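Local structure of sarcosine oxidase (Pyrococcus horikoshii, 1Y56) at residues 223-228 with 306-311; 274-279 with 301-306; 200-205 with 331-336. The protein forms the beta subunit of an L-proline dehydrogenase complex, binds FAD and FMN, and probably oxidises L-proline at a flavin. All blocks are in the same frame, centred on the assembly; numbering follows the deposited sequence.

Contact 1. Residues 223-228 with 306-311. With FAD (flavin-adenine dinucleotide), chain I.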
loop_
_atom_site.group_PDB
_atom_site.type_symbol
_atom_site.label_atom_id
_atom_site.label_comp_id
_atom_site.label_asym_id
_atom_site.label_seq_id
_atom_site.Cartn_x
_atom_site.Cartn_y
_atom_site.Cartn_z
ATOM N N TYR B 223 -0.001 -35.861 -23.222
ATOM C CA TYR B 223 -1.387 -35.567 -23.584
ATOM C C TYR B 223 -2.292 -35.667 -22.396
ATOM O O TYR B 223 -2.104 -36.509 -21.520
ATOM C CB TYR B 223 -1.904 -36.530 -24.643
ATOM C CG TYR B 223 -1.414 -36.219 -26.024
ATOM C CD1 TYR B 223 -2.215 -35.513 -26.927
ATOM C CD2 TYR B 223 -0.139 -36.626 -26.432
ATOM C CE1 TYR B 223 -1.758 -35.225 -28.207
ATOM C CE2 TYR B 223 0.325 -36.346 -27.700
ATOM C CZ TYR B 223 -0.484 -35.646 -28.583
ATOM O OH TYR B 223 -0.005 -35.373 -29.838
ATOM N N LYS B 224 -3.300 -34.815 -22.386
ATOM C CA LYS B 224 -4.235 -34.801 -21.299
ATOM C C LYS B 224 -5.310 -35.838 -21.523
ATOM O O LYS B 224 -6.109 -35.710 -22.439
ATOM C CB LYS B 224 -4.857 -33.420 -21.157
ATOM C CG LYS B 224 -5.564 -33.234 -19.829
ATOM C CD LYS B 224 -5.785 -31.768 -19.506
ATOM C CE LYS B 224 -7.075 -31.227 -20.105
ATOM N NZ LYS B 224 -7.324 -29.872 -19.548
ATOM N N HIS B 225 -5.297 -36.881 -20.693
ATOM C CA HIS B 225 -6.436 -37.807 -20.561
ATOM C C HIS B 225 -7.146 -37.589 -19.226
ATOM O O HIS B 225 -6.577 -36.978 -18.314
ATOM C CB HIS B 225 -6.015 -39.262 -20.788
ATOM C CG HIS B 225 -5.868 -39.608 -22.242
ATOM N ND1 HIS B 225 -4.790 -39.194 -23.002
ATOM C CD2 HIS B 225 -6.685 -40.286 -23.088
ATOM C CE1 HIS B 225 -4.939 -39.621 -24.245
ATOM N NE2 HIS B 225 -6.078 -40.288 -24.323
ATOM N N GLN B 226 -8.394 -38.033 -19.128
ATOM C CA GLN B 226 -9.203 -37.746 -17.945
ATOM C C GLN B 226 -9.933 -38.962 -17.375
ATOM O O GLN B 226 -10.114 -39.979 -18.056
ATOM C CB GLN B 226 -10.196 -36.614 -18.227
ATOM C CG GLN B 226 -9.546 -35.245 -18.463
ATOM C CD GLN B 226 -10.569 -34.138 -18.649
ATOM O OE1 GLN B 226 -11.246 -33.742 -17.699
ATOM N NE2 GLN B 226 -10.694 -33.637 -19.874
ATOM N N ALA B 227 -10.338 -38.863 -16.114
ATOM C CA ALA B 227 -11.099 -39.931 -15.482
ATOM C C ALA B 227 -12.205 -39.389 -14.593
ATOM O O ALA B 227 -12.184 -38.224 -14.186
ATOM C CB ALA B 227 -10.176 -40.889 -14.707
ATOM N N VAL B 228 -13.180 -40.247 -14.314
ATOM C CA VAL B 228 -14.273 -39.939 -13.402
ATOM C C VAL B 228 -14.324 -40.999 -12.296
ATOM O O VAL B 228 -13.845 -42.118 -12.470
ATOM C CB VAL B 228 -15.612 -39.844 -14.167
ATOM C CG1 VAL B 228 -15.993 -41.189 -14.759
ATOM C CG2 VAL B 228 -16.716 -39.293 -13.288
ATOM N N GLY B 306 -4.585 -36.644 -16.139
ATOM C CA GLY B 306 -3.208 -37.111 -16.072
ATOM C C GLY B 306 -2.625 -37.227 -17.465
ATOM O O GLY B 306 -3.340 -37.098 -18.475
ATOM N N TYR B 307 -1.324 -37.482 -17.522
ATOM C CA TYR B 307 -0.621 -37.564 -18.792
ATOM C C TYR B 307 -0.647 -38.967 -19.388
ATOM O O TYR B 307 -0.421 -39.953 -18.688
ATOM C CB TYR B 307 0.839 -37.146 -18.616
ATOM C CG TYR B 307 1.046 -35.820 -17.936
ATOM C CD1 TYR B 307 0.183 -34.746 -18.161
ATOM C CD2 TYR B 307 2.131 -35.623 -17.092
ATOM C CE1 TYR B 307 0.387 -33.520 -17.537
ATOM C CE2 TYR B 307 2.347 -34.411 -16.470
ATOM C CZ TYR B 307 1.473 -33.364 -16.692
ATOM O OH TYR B 307 1.696 -32.156 -16.070
ATOM N N TYR B 308 -0.938 -39.060 -20.677
ATOM C CA TYR B 308 -0.440 -40.179 -21.444
ATOM C C TYR B 308 0.851 -39.617 -22.021
ATOM O O TYR B 308 0.871 -38.480 -22.495
ATOM C CB TYR B 308 -1.387 -40.523 -22.585
ATOM C CG TYR B 308 -2.549 -41.456 -22.285
ATOM C CD1 TYR B 308 -3.020 -41.671 -20.973
ATOM C CD2 TYR B 308 -3.216 -42.100 -23.343
ATOM C CE1 TYR B 308 -4.120 -42.525 -20.729
ATOM C CE2 TYR B 308 -4.304 -42.936 -23.122
ATOM C CZ TYR B 308 -4.756 -43.154 -21.820
ATOM O OH TYR B 308 -5.837 -43.998 -21.642
ATOM N N ALA B 309 1.937 -40.378 -21.948
ATOM C CA ALA B 309 3.160 -40.014 -22.656
ATOM C C ALA B 309 3.159 -40.753 -23.986
ATOM O O ALA B 309 3.604 -41.907 -24.064
ATOM C CB ALA B 309 4.389 -40.351 -21.844
ATOM N N LYS B 310 2.641 -40.086 -25.024
ATOM C CA LYS B 310 2.400 -40.707 -26.328
ATOM C C LYS B 310 3.602 -40.716 -27.277
ATOM O O LYS B 310 4.321 -39.722 -27.381
ATOM C CB LYS B 310 1.212 -40.031 -27.013
ATOM C CG LYS B 310 -0.151 -40.597 -26.612
ATOM C CD LYS B 310 -1.267 -40.181 -27.579
ATOM C CE LYS B 310 -1.125 -40.838 -28.960
ATOM N NZ LYS B 310 -2.185 -40.382 -29.917
ATOM N N THR B 311 3.805 -41.844 -27.957
ATOM C CA THR B 311 4.661 -41.905 -29.141
ATOM C C THR B 311 3.791 -42.080 -30.387
ATOM O O THR B 311 2.611 -42.435 -30.273
ATOM C CB THR B 311 5.649 -43.073 -29.083
ATOM O OG1 THR B 311 4.926 -44.307 -28.992
ATOM C CG2 THR B 311 6.603 -42.925 -27.906
HETATM P PA FAD I . 5.278 -41.571 -14.042
HETATM O O1A FAD I . 4.844 -40.214 -14.510
HETATM O O2A FAD I . 4.376 -42.325 -13.100
HETATM O O5B FAD I . 6.759 -41.450 -13.437
HETATM C C5B FAD I . 7.683 -40.498 -13.937
HETATM C C4B FAD I . 8.260 -39.782 -12.732
HETATM O O4B FAD I . 9.432 -39.076 -13.125
HETATM C C3B FAD I . 7.304 -38.753 -12.133
HETATM O O3B FAD I . 6.927 -39.156 -10.806
HETATM C C2B FAD I . 8.091 -37.454 -12.135
HETATM O O2B FAD I . 8.054 -36.748 -10.905
HETATM C C1B FAD I . 9.513 -37.906 -12.328
HETATM N N9A FAD I . 10.346 -36.851 -12.944
HETATM C C8A FAD I . 10.060 -36.088 -14.016
HETATM N N7A FAD I . 11.092 -35.235 -14.216
HETATM C C5A FAD I . 12.015 -35.474 -13.263
HETATM C C6A FAD I . 13.264 -34.937 -12.968
HETATM N N6A FAD I . 13.785 -33.944 -13.731
HETATM N N1A FAD I . 13.955 -35.415 -11.915
HETATM C C2A FAD I . 13.459 -36.406 -11.142
HETATM N N3A FAD I . 12.258 -36.947 -11.401
HETATM C C4A FAD I . 11.533 -36.496 -12.461
HETATM N N1 FAD I . -1.730 -47.555 -17.468
HETATM C C2 FAD I . -2.116 -48.839 -17.350
HETATM O O2 FAD I . -1.275 -49.735 -17.545
HETATM N N3 FAD I . -3.377 -49.189 -17.029
HETATM C C4 FAD I . -4.337 -48.273 -16.797
HETATM O O4 FAD I . -5.504 -48.619 -16.491
HETATM C C4X FAD I . -4.025 -46.924 -16.911
HETATM N N5 FAD I . -4.934 -45.939 -16.700
HETATM C C5X FAD I . -4.577 -44.633 -16.812
HETATM C C6 FAD I . -5.546 -43.647 -16.583
HETATM C C7 FAD I . -5.213 -42.292 -16.682
HETATM C C7M FAD I . -6.271 -41.240 -16.433
HETATM C C8 FAD I . -3.900 -41.932 -17.017
HETATM C C8M FAD I . -3.490 -40.516 -17.139
HETATM C C9 FAD I . -2.934 -42.911 -17.247
HETATM C C9A FAD I . -3.256 -44.265 -17.144
HETATM N N10 FAD I . -2.300 -45.191 -17.371
HETATM C C10 FAD I . -2.623 -46.566 -17.271
HETATM C "C1'" FAD I . -0.951 -44.777 -17.739
HETATM C "C2'" FAD I . 0.010 -45.006 -16.603
HETATM O "O2'" FAD I . -0.325 -44.084 -15.573
HETATM C "C3'" FAD I . 1.405 -44.697 -17.093
HETATM O "O3'" FAD I . 1.686 -45.485 -18.257
HETATM C "C4'" FAD I . 2.413 -45.009 -16.002
HETATM O "O4'" FAD I . 2.133 -44.262 -14.804
HETATM C "C5'" FAD I . 3.820 -44.686 -16.469
HETATM O "O5'" FAD I . 4.632 -44.797 -15.308
HETATM P P FAD I . 6.026 -44.040 -15.282
HETATM O O1P FAD I . 6.697 -44.301 -16.605
HETATM O O2P FAD I . 6.686 -44.401 -13.982
HETATM O O3P FAD I . 5.534 -42.505 -15.321
#

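Contact 2. Residues 274-279 with 301-306. With FMN (flavin mononucleotide), chain E.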
loop_
_atom_site.group_PDB
_atom_site.type_symbol
_atom_site.label_atom_id
_atom_site.label_comp_id
_atom_site.label_asym_id
_atom_site.label_seq_id
_atom_site.Cartn_x
_atom_site.Cartn_y
_atom_site.Cartn_z
ATOM N N LEU B 274 -3.004 -30.072 -16.406
ATOM C CA LEU B 274 -4.001 -31.000 -15.869
ATOM C C LEU B 274 -5.356 -30.275 -15.859
ATOM O O LEU B 274 -5.701 -29.618 -16.855
ATOM C CB LEU B 274 -3.589 -31.581 -14.515
ATOM C CG LEU B 274 -2.503 -32.689 -14.537
ATOM C CD1 LEU B 274 -2.416 -33.408 -15.888
ATOM C CD2 LEU B 274 -1.109 -32.222 -14.102
ATOM N N THR B 275 -6.124 -30.362 -14.779
ATOM C CA THR B 275 -7.435 -29.648 -14.723
ATOM C C THR B 275 -8.513 -30.201 -15.690
ATOM O O THR B 275 -8.419 -30.070 -16.920
ATOM C CB THR B 275 -7.350 -28.056 -14.845
ATOM O OG1 THR B 275 -7.177 -27.673 -16.208
ATOM C CG2 THR B 275 -6.208 -27.453 -13.988
ATOM N N PRO B 276 -9.534 -30.847 -15.120
ATOM C CA PRO B 276 -10.584 -31.474 -15.900
ATOM C C PRO B 276 -11.458 -30.489 -16.673
ATOM O O PRO B 276 -11.454 -29.299 -16.388
ATOM C CB PRO B 276 -11.399 -32.219 -14.844
ATOM C CG PRO B 276 -11.064 -31.587 -13.564
ATOM C CD PRO B 276 -9.699 -31.070 -13.675
ATOM N N THR B 277 -12.209 -30.997 -17.643
ATOM C CA THR B 277 -13.030 -30.152 -18.494
ATOM C C THR B 277 -14.501 -30.570 -18.452
ATOM O O THR B 277 -14.810 -31.750 -18.345
ATOM C CB THR B 277 -12.492 -30.148 -19.956
ATOM O OG1 THR B 277 -12.947 -31.311 -20.661
ATOM C CG2 THR B 277 -10.967 -30.122 -19.963
ATOM N N TYR B 278 -15.404 -29.596 -18.559
ATOM C CA TYR B 278 -16.862 -29.839 -18.673
ATOM C C TYR B 278 -17.271 -30.778 -19.808
ATOM O O TYR B 278 -18.227 -31.548 -19.659
ATOM C CB TYR B 278 -17.622 -28.518 -18.820
ATOM C CG TYR B 278 -19.101 -28.663 -19.115
ATOM C CD1 TYR B 278 -19.991 -29.081 -18.128
ATOM C CD2 TYR B 278 -19.613 -28.373 -20.388
ATOM C CE1 TYR B 278 -21.350 -29.215 -18.402
ATOM C CE2 TYR B 278 -20.970 -28.494 -20.668
ATOM C CZ TYR B 278 -21.832 -28.914 -19.669
ATOM O OH TYR B 278 -23.176 -29.042 -19.935
ATOM N N GLU B 279 -16.428 -30.845 -20.876
ATOM C CA GLU B 279 -16.827 -31.481 -22.119
ATOM C C GLU B 279 -16.639 -32.999 -21.845
ATOM O O GLU B 279 -17.498 -33.823 -22.209
ATOM C CB GLU B 279 -15.891 -31.089 -23.285
ATOM C CG GLU B 279 -15.235 -29.684 -23.107
ATOM C CD GLU B 279 -16.271 -28.585 -23.336
ATOM O OE1 GLU B 279 -16.931 -28.153 -22.351
ATOM O OE2 GLU B 279 -16.471 -28.171 -24.518
ATOM N N LEU B 301 -18.712 -37.958 -8.222
ATOM C CA LEU B 301 -18.110 -37.264 -7.078
ATOM C C LEU B 301 -17.025 -36.279 -7.465
ATOM O O LEU B 301 -17.012 -35.153 -6.980
ATOM C CB LEU B 301 -17.541 -38.257 -6.065
ATOM C CG LEU B 301 -18.557 -39.106 -5.303
ATOM C CD1 LEU B 301 -17.845 -39.981 -4.288
ATOM C CD2 LEU B 301 -19.627 -38.250 -4.633
ATOM N N ARG B 302 -16.119 -36.719 -8.333
ATOM C CA ARG B 302 -14.961 -35.947 -8.755
ATOM C C ARG B 302 -14.517 -36.427 -10.138
ATOM O O ARG B 302 -14.862 -37.525 -10.582
ATOM C CB ARG B 302 -13.815 -36.088 -7.729
ATOM C CG ARG B 302 -12.427 -35.572 -8.185
ATOM C CD ARG B 302 -11.357 -35.655 -7.078
ATOM N NE ARG B 302 -11.451 -34.498 -6.194
ATOM C CZ ARG B 302 -10.523 -33.551 -6.052
ATOM N NH1 ARG B 302 -10.751 -32.539 -5.221
ATOM N NH2 ARG B 302 -9.370 -33.608 -6.713
ATOM N N THR B 303 -13.745 -35.574 -10.802
ATOM C CA THR B 303 -13.147 -35.850 -12.094
ATOM C C THR B 303 -11.697 -35.396 -11.992
ATOM O O THR B 303 -11.419 -34.423 -11.291
ATOM C CB THR B 303 -13.866 -35.028 -13.156
ATOM O OG1 THR B 303 -15.091 -35.683 -13.496
ATOM C CG2 THR B 303 -13.038 -34.892 -14.403
ATOM N N TRP B 304 -10.771 -36.094 -12.651
ATOM C CA TRP B 304 -9.382 -35.628 -12.692
ATOM C C TRP B 304 -8.684 -35.885 -14.036
ATOM O O TRP B 304 -9.288 -36.440 -14.957
ATOM C CB TRP B 304 -8.569 -36.200 -11.527
ATOM C CG TRP B 304 -8.305 -37.650 -11.638
ATOM C CD1 TRP B 304 -7.173 -38.240 -12.102
ATOM C CD2 TRP B 304 -9.189 -38.701 -11.276
ATOM N NE1 TRP B 304 -7.299 -39.601 -12.061
ATOM C CE2 TRP B 304 -8.530 -39.912 -11.554
ATOM C CE3 TRP B 304 -10.483 -38.741 -10.741
ATOM C CZ2 TRP B 304 -9.114 -41.152 -11.311
ATOM C CZ3 TRP B 304 -11.065 -39.967 -10.510
ATOM C CH2 TRP B 304 -10.378 -41.157 -10.791
ATOM N N ALA B 305 -7.420 -35.469 -14.133
ATOM C CA ALA B 305 -6.639 -35.622 -15.354
ATOM C C ALA B 305 -5.219 -36.130 -15.087
ATOM O O ALA B 305 -4.708 -36.046 -13.964
ATOM C CB ALA B 305 -6.589 -34.302 -16.115
ATOM N N GLY B 306 -4.585 -36.644 -16.139
ATOM C CA GLY B 306 -3.208 -37.111 -16.072
ATOM C C GLY B 306 -2.625 -37.227 -17.465
ATOM O O GLY B 306 -3.340 -37.098 -18.475
HETATM N N1 FMN E . -11.258 -38.942 -5.859
HETATM C C2 FMN E . -12.332 -38.929 -5.035
HETATM O O2 FMN E . -12.852 -37.837 -4.709
HETATM N N3 FMN E . -12.854 -40.076 -4.559
HETATM C C4 FMN E . -12.311 -41.262 -4.896
HETATM O O4 FMN E . -12.802 -42.320 -4.447
HETATM C C4A FMN E . -11.198 -41.303 -5.747
HETATM N N5 FMN E . -10.625 -42.486 -6.103
HETATM C C5A FMN E . -9.545 -42.549 -6.927
HETATM C C6 FMN E . -8.999 -43.795 -7.258
HETATM C C7 FMN E . -7.888 -43.889 -8.099
HETATM C C7M FMN E . -7.344 -45.267 -8.415
HETATM C C8 FMN E . -7.322 -42.712 -8.612
HETATM C C8M FMN E . -6.145 -42.737 -9.515
HETATM C C9 FMN E . -7.863 -41.467 -8.279
HETATM C C9A FMN E . -8.978 -41.374 -7.439
HETATM N N10 FMN E . -9.555 -40.127 -7.075
HETATM C C10 FMN E . -10.679 -40.100 -6.225
HETATM C "C1'" FMN E . -9.037 -38.869 -7.587
HETATM C "C2'" FMN E . -7.918 -38.327 -6.737
HETATM O "O2'" FMN E . -8.432 -37.180 -6.035
HETATM C "C3'" FMN E . -6.753 -38.053 -7.704
HETATM O "O3'" FMN E . -5.474 -38.339 -7.112
HETATM C "C4'" FMN E . -6.781 -36.639 -8.189
HETATM O "O4'" FMN E . -7.836 -36.017 -8.149
HETATM C "C5'" FMN E . -5.512 -35.999 -8.710
HETATM O "O5'" FMN E . -5.286 -34.796 -7.981
HETATM P P FMN E . -5.897 -33.393 -8.486
HETATM O O1P FMN E . -5.000 -33.032 -9.642
HETATM O O2P FMN E . -5.791 -32.506 -7.273
HETATM O O3P FMN E . -7.317 -33.651 -8.905
#

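Contact 3. Residues 200-205 with 331-336. With FAD (flavin-adenine dinucleotide), chain I.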
loop_
_atom_site.group_PDB
_atom_site.type_symbol
_atom_site.label_atom_id
_atom_site.label_comp_id
_atom_site.label_asym_id
_atom_site.label_seq_id
_atom_site.Cartn_x
_atom_site.Cartn_y
_atom_site.Cartn_z
ATOM N N ALA B 200 13.443 -42.823 -16.813
ATOM C CA ALA B 200 12.085 -43.321 -16.641
ATOM C C ALA B 200 11.175 -42.203 -16.137
ATOM O O ALA B 200 10.673 -42.240 -15.009
ATOM C CB ALA B 200 12.063 -44.501 -15.708
ATOM N N THR B 201 10.961 -41.206 -16.985
ATOM C CA THR B 201 10.196 -40.045 -16.596
ATOM C C THR B 201 9.082 -39.829 -17.609
ATOM O O THR B 201 8.830 -38.693 -18.010
ATOM C CB THR B 201 11.105 -38.779 -16.553
ATOM O OG1 THR B 201 11.685 -38.554 -17.844
ATOM C CG2 THR B 201 12.224 -38.930 -15.531
ATOM N N ASN B 202 8.391 -40.894 -18.013
ATOM C CA ASN B 202 7.784 -40.845 -19.348
ATOM C C ASN B 202 7.350 -39.465 -19.886
ATOM O O ASN B 202 8.015 -38.953 -20.780
ATOM C CB ASN B 202 6.898 -42.064 -19.737
ATOM C CG ASN B 202 5.557 -42.073 -19.085
ATOM O OD1 ASN B 202 5.381 -41.533 -17.999
ATOM N ND2 ASN B 202 4.590 -42.715 -19.739
ATOM N N ALA B 203 6.315 -38.830 -19.336
ATOM C CA ALA B 203 5.870 -37.531 -19.879
ATOM C C ALA B 203 7.004 -36.500 -19.978
ATOM O O ALA B 203 7.066 -35.716 -20.926
ATOM C CB ALA B 203 4.703 -36.975 -19.097
ATOM N N TRP B 204 7.914 -36.532 -19.015
ATOM C CA TRP B 204 9.061 -35.623 -18.996
ATOM C C TRP B 204 10.290 -36.120 -19.790
ATOM O O TRP B 204 11.322 -35.441 -19.831
ATOM C CB TRP B 204 9.474 -35.338 -17.548
ATOM C CG TRP B 204 8.441 -34.634 -16.728
ATOM C CD1 TRP B 204 8.333 -33.290 -16.533
ATOM C CD2 TRP B 204 7.392 -35.235 -15.959
ATOM N NE1 TRP B 204 7.277 -33.010 -15.699
ATOM C CE2 TRP B 204 6.681 -34.185 -15.331
ATOM C CE3 TRP B 204 6.973 -36.556 -15.750
ATOM C CZ2 TRP B 204 5.566 -34.413 -14.506
ATOM C CZ3 TRP B 204 5.857 -36.785 -14.925
ATOM C CH2 TRP B 204 5.171 -35.717 -14.315
ATOM N N ALA B 205 10.181 -37.286 -20.420
ATOM C CA ALA B 205 11.337 -37.942 -21.048
ATOM C C ALA B 205 12.213 -37.016 -21.887
ATOM O O ALA B 205 13.446 -37.071 -21.775
ATOM C CB ALA B 205 10.905 -39.146 -21.862
ATOM N N ALA B 331 10.418 -45.152 -21.549
ATOM C CA ALA B 331 9.446 -44.056 -21.483
ATOM C C ALA B 331 8.516 -43.996 -22.696
ATOM O O ALA B 331 8.876 -44.430 -23.787
ATOM C CB ALA B 331 10.179 -42.732 -21.319
ATOM N N GLY B 332 7.320 -43.451 -22.496
ATOM C CA GLY B 332 6.360 -43.275 -23.580
ATOM C C GLY B 332 5.368 -44.418 -23.648
ATOM O O GLY B 332 5.115 -44.969 -24.712
ATOM N N PHE B 333 4.782 -44.769 -22.511
ATOM C CA PHE B 333 3.951 -45.960 -22.453
ATOM C C PHE B 333 2.533 -45.759 -22.984
ATOM O O PHE B 333 1.733 -46.697 -23.053
ATOM C CB PHE B 333 3.984 -46.555 -21.055
ATOM C CG PHE B 333 5.348 -47.063 -20.655
ATOM C CD1 PHE B 333 5.787 -48.320 -21.065
ATOM C CD2 PHE B 333 6.205 -46.277 -19.889
ATOM C CE1 PHE B 333 7.066 -48.794 -20.704
ATOM C CE2 PHE B 333 7.482 -46.743 -19.523
ATOM C CZ PHE B 333 7.911 -48.004 -19.930
ATOM N N SER B 334 2.244 -44.531 -23.400
ATOM C CA SER B 334 1.044 -44.243 -24.178
ATOM C C SER B 334 -0.242 -44.825 -23.580
ATOM O O SER B 334 -1.114 -45.276 -24.311
ATOM C CB SER B 334 1.219 -44.730 -25.626
ATOM O OG SER B 334 2.508 -44.402 -26.136
ATOM N N GLY B 335 -0.353 -44.808 -22.253
ATOM C CA GLY B 335 -1.617 -45.098 -21.590
ATOM C C GLY B 335 -1.712 -46.465 -20.943
ATOM O O GLY B 335 -2.661 -46.742 -20.202
ATOM N N HIS B 336 -0.737 -47.325 -21.211
ATOM C CA HIS B 336 -0.761 -48.680 -20.695
ATOM C C HIS B 336 0.594 -49.062 -20.108
ATOM O O HIS B 336 0.992 -50.224 -20.135
ATOM C CB HIS B 336 -1.186 -49.650 -21.798
ATOM C CG HIS B 336 -0.356 -49.557 -23.040
ATOM N ND1 HIS B 336 -0.790 -48.912 -24.178
ATOM C CD2 HIS B 336 0.885 -50.022 -23.324
ATOM C CE1 HIS B 336 0.145 -48.986 -25.110
ATOM N NE2 HIS B 336 1.174 -49.649 -24.615
HETATM P PA FAD I . 5.278 -41.571 -14.042
HETATM O O1A FAD I . 4.844 -40.214 -14.510
HETATM O O2A FAD I . 4.376 -42.325 -13.100
HETATM O O5B FAD I . 6.759 -41.450 -13.437
HETATM C C5B FAD I . 7.683 -40.498 -13.937
HETATM C C4B FAD I . 8.260 -39.782 -12.732
HETATM O O4B FAD I . 9.432 -39.076 -13.125
HETATM C C3B FAD I . 7.304 -38.753 -12.133
HETATM O O3B FAD I . 6.927 -39.156 -10.806
HETATM C C2B FAD I . 8.091 -37.454 -12.135
HETATM O O2B FAD I . 8.054 -36.748 -10.905
HETATM C C1B FAD I . 9.513 -37.906 -12.328
HETATM N N9A FAD I . 10.346 -36.851 -12.944
HETATM C C8A FAD I . 10.060 -36.088 -14.016
HETATM N N7A FAD I . 11.092 -35.235 -14.216
HETATM C C5A FAD I . 12.015 -35.474 -13.263
HETATM C C6A FAD I . 13.264 -34.937 -12.968
HETATM N N6A FAD I . 13.785 -33.944 -13.731
HETATM N N1A FAD I . 13.955 -35.415 -11.915
HETATM C C2A FAD I . 13.459 -36.406 -11.142
HETATM N N3A FAD I . 12.258 -36.947 -11.401
HETATM C C4A FAD I . 11.533 -36.496 -12.461
HETATM N N1 FAD I . -1.730 -47.555 -17.468
HETATM C C2 FAD I . -2.116 -48.839 -17.350
HETATM O O2 FAD I . -1.275 -49.735 -17.545
HETATM N N3 FAD I . -3.377 -49.189 -17.029
HETATM C C4 FAD I . -4.337 -48.273 -16.797
HETATM O O4 FAD I . -5.504 -48.619 -16.491
HETATM C C4X FAD I . -4.025 -46.924 -16.911
HETATM N N5 FAD I . -4.934 -45.939 -16.700
HETATM C C5X FAD I . -4.577 -44.633 -16.812
HETATM C C6 FAD I . -5.546 -43.647 -16.583
HETATM C C7 FAD I . -5.213 -42.292 -16.682
HETATM C C7M FAD I . -6.271 -41.240 -16.433
HETATM C C8 FAD I . -3.900 -41.932 -17.017
HETATM C C8M FAD I . -3.490 -40.516 -17.139
HETATM C C9 FAD I . -2.934 -42.911 -17.247
HETATM C C9A FAD I . -3.256 -44.265 -17.144
HETATM N N10 FAD I . -2.300 -45.191 -17.371
HETATM C C10 FAD I . -2.623 -46.566 -17.271
HETATM C "C1'" FAD I . -0.951 -44.777 -17.739
HETATM C "C2'" FAD I . 0.010 -45.006 -16.603
HETATM O "O2'" FAD I . -0.325 -44.084 -15.573
HETATM C "C3'" FAD I . 1.405 -44.697 -17.093
HETATM O "O3'" FAD I . 1.686 -45.485 -18.257
HETATM C "C4'" FAD I . 2.413 -45.009 -16.002
HETATM O "O4'" FAD I . 2.133 -44.262 -14.804
HETATM C "C5'" FAD I . 3.820 -44.686 -16.469
HETATM O "O5'" FAD I . 4.632 -44.797 -15.308
HETATM P P FAD I . 6.026 -44.040 -15.282
HETATM O O1P FAD I . 6.697 -44.301 -16.605
HETATM O O2P FAD I . 6.686 -44.401 -13.982
HETATM O O3P FAD I . 5.534 -42.505 -15.321
#

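Contact 1. Residues 223-228 with 306-311
The rings of His225 and Tyr308 lie face to face, centroids 3.5 Å apart and planes only 12° from parallel, with ND1 of His225 over the tyrosine off its centre. Both start from the same face of the sheet in like fashion, each CG anti to its own carbonyl carbon (chi1 -79° and -86°). The Tyr308 edge is turned to the flavin, CE1 standing 3.7 Å from FAD C9. On the Tyr223 ring lies Lys310, whose CD sits over one face, 4.3 Å from the centroid; Tyr308 O is near the ring plane at its edge. Beneath these rings paired hydrogen bonds join two antiparallel strands, Tyr223 with Tyr308 and His225 with Gly306. Residues 306-308 thereby wall the FAD pocket at its dimethylbenzene end: Gly306 C is 3.4 Å from FAD C8M, and a CB on Gly306 would run into that methyl. Strands 221-230 and 299-310 are neighbours here, the latter outermost within this chain, while helix 278-291 packs against Gln226 and Val228.

Contact 2. Residues 274-279 with 301-306
Leu274 lays its CD1 branch on the backbone of the opposing strand, 3.8 Å from Gly306 CA, and 4.3 Å from the Ala305 methyl CB. Farther along, Pro276 and Thr303 run alongside each other in opposing senses, and Pro276 CG comes 3.7 Å from Thr303 O. Thr303 contributes its CG2 methyl to this apolar patch. Segment 301-306 belongs to strand 299-310, the outermost within this chain of the large mixed sheet of this FAD-dependent oxidoreductase; 274-279 runs beside it without a hydrogen bond across, then enters helix 278-291 with Thr277 at the N-cap. The other side of the strand holds FMN. Trp304 CG sits between the backbone N and the carbonyl carbon (chi1 70°), and one indole face covers FMN, CE3 lying 3.5 Å from C1'. Arg302 starts with CG anti to the backbone N and bends at chi3 (-83°); its NH2 donates to FMN O4' at 3.2 Å and lies 3.0 Å from the phosphate oxygen O3P. Arg302 NE and NH1 are also bonded, to Gln450 and to the Val477 carbonyl of the PH1363 chain.

Contact 3. Residues 200-205 with 331-336
Asn202 and Ala331 bring their CA atoms to 4.2 Å where two loops, each following one of the parallel strands 196-199 and 327-331, pass without a hydrogen bond between them. Loops at the ends of such strands line the dinucleotide, consistent with the Rossmann-type fold of FAD-dependent oxidoreductases. The Ala331 methyl fills the join, its CB 3.7 Å from Ala205 CB and also against the Asn202 backbone. A chi1 of 76° sets Asn202 CG on the side of the cofactor and Phe333. Its ND2 meets the Phe333 ring edge in plane, 3.9 Å from CD2, while OD1 lies close to the pyrophosphate oxygens. Trp204 lays one indole face on the adenine, CD2 being 3.4 Å from FAD C8A, with Ala203 CB over the opposite face. An alanine in place of Trp204 would probably remove the indole face from over C8A and leave Glu191 of the PH1363 chain without its NE1 donor. Between the loops, then, the contact depends mainly on close fit, whereas Trp204 gives its face to FAD and its N-H to the neighbouring subunit.

Overall arrangement
From the N terminus, residues 200-205 come first, leaving strand 196-199 of the sheet that also contains strand 327-331; contact 3 closes the longest loop when 331-336 returns to them. Inside it, contact 1 joins 223-228 to 306-311, and inside that again contact 2 brings 274-279 to 301-306, so the three loops nest and none cross. Contacts 1 and 2 share Gly306 and strand 299-310, and Lys224 bonds to the Thr275 carbonyl between them. Contact 1 meets contact 3 through Ala309 and Ser334, whereas contacts 2 and 3 do not touch. Together they link the sheet containing strands 196-199 and 327-331 to the large mixed sheet and on to the FMN.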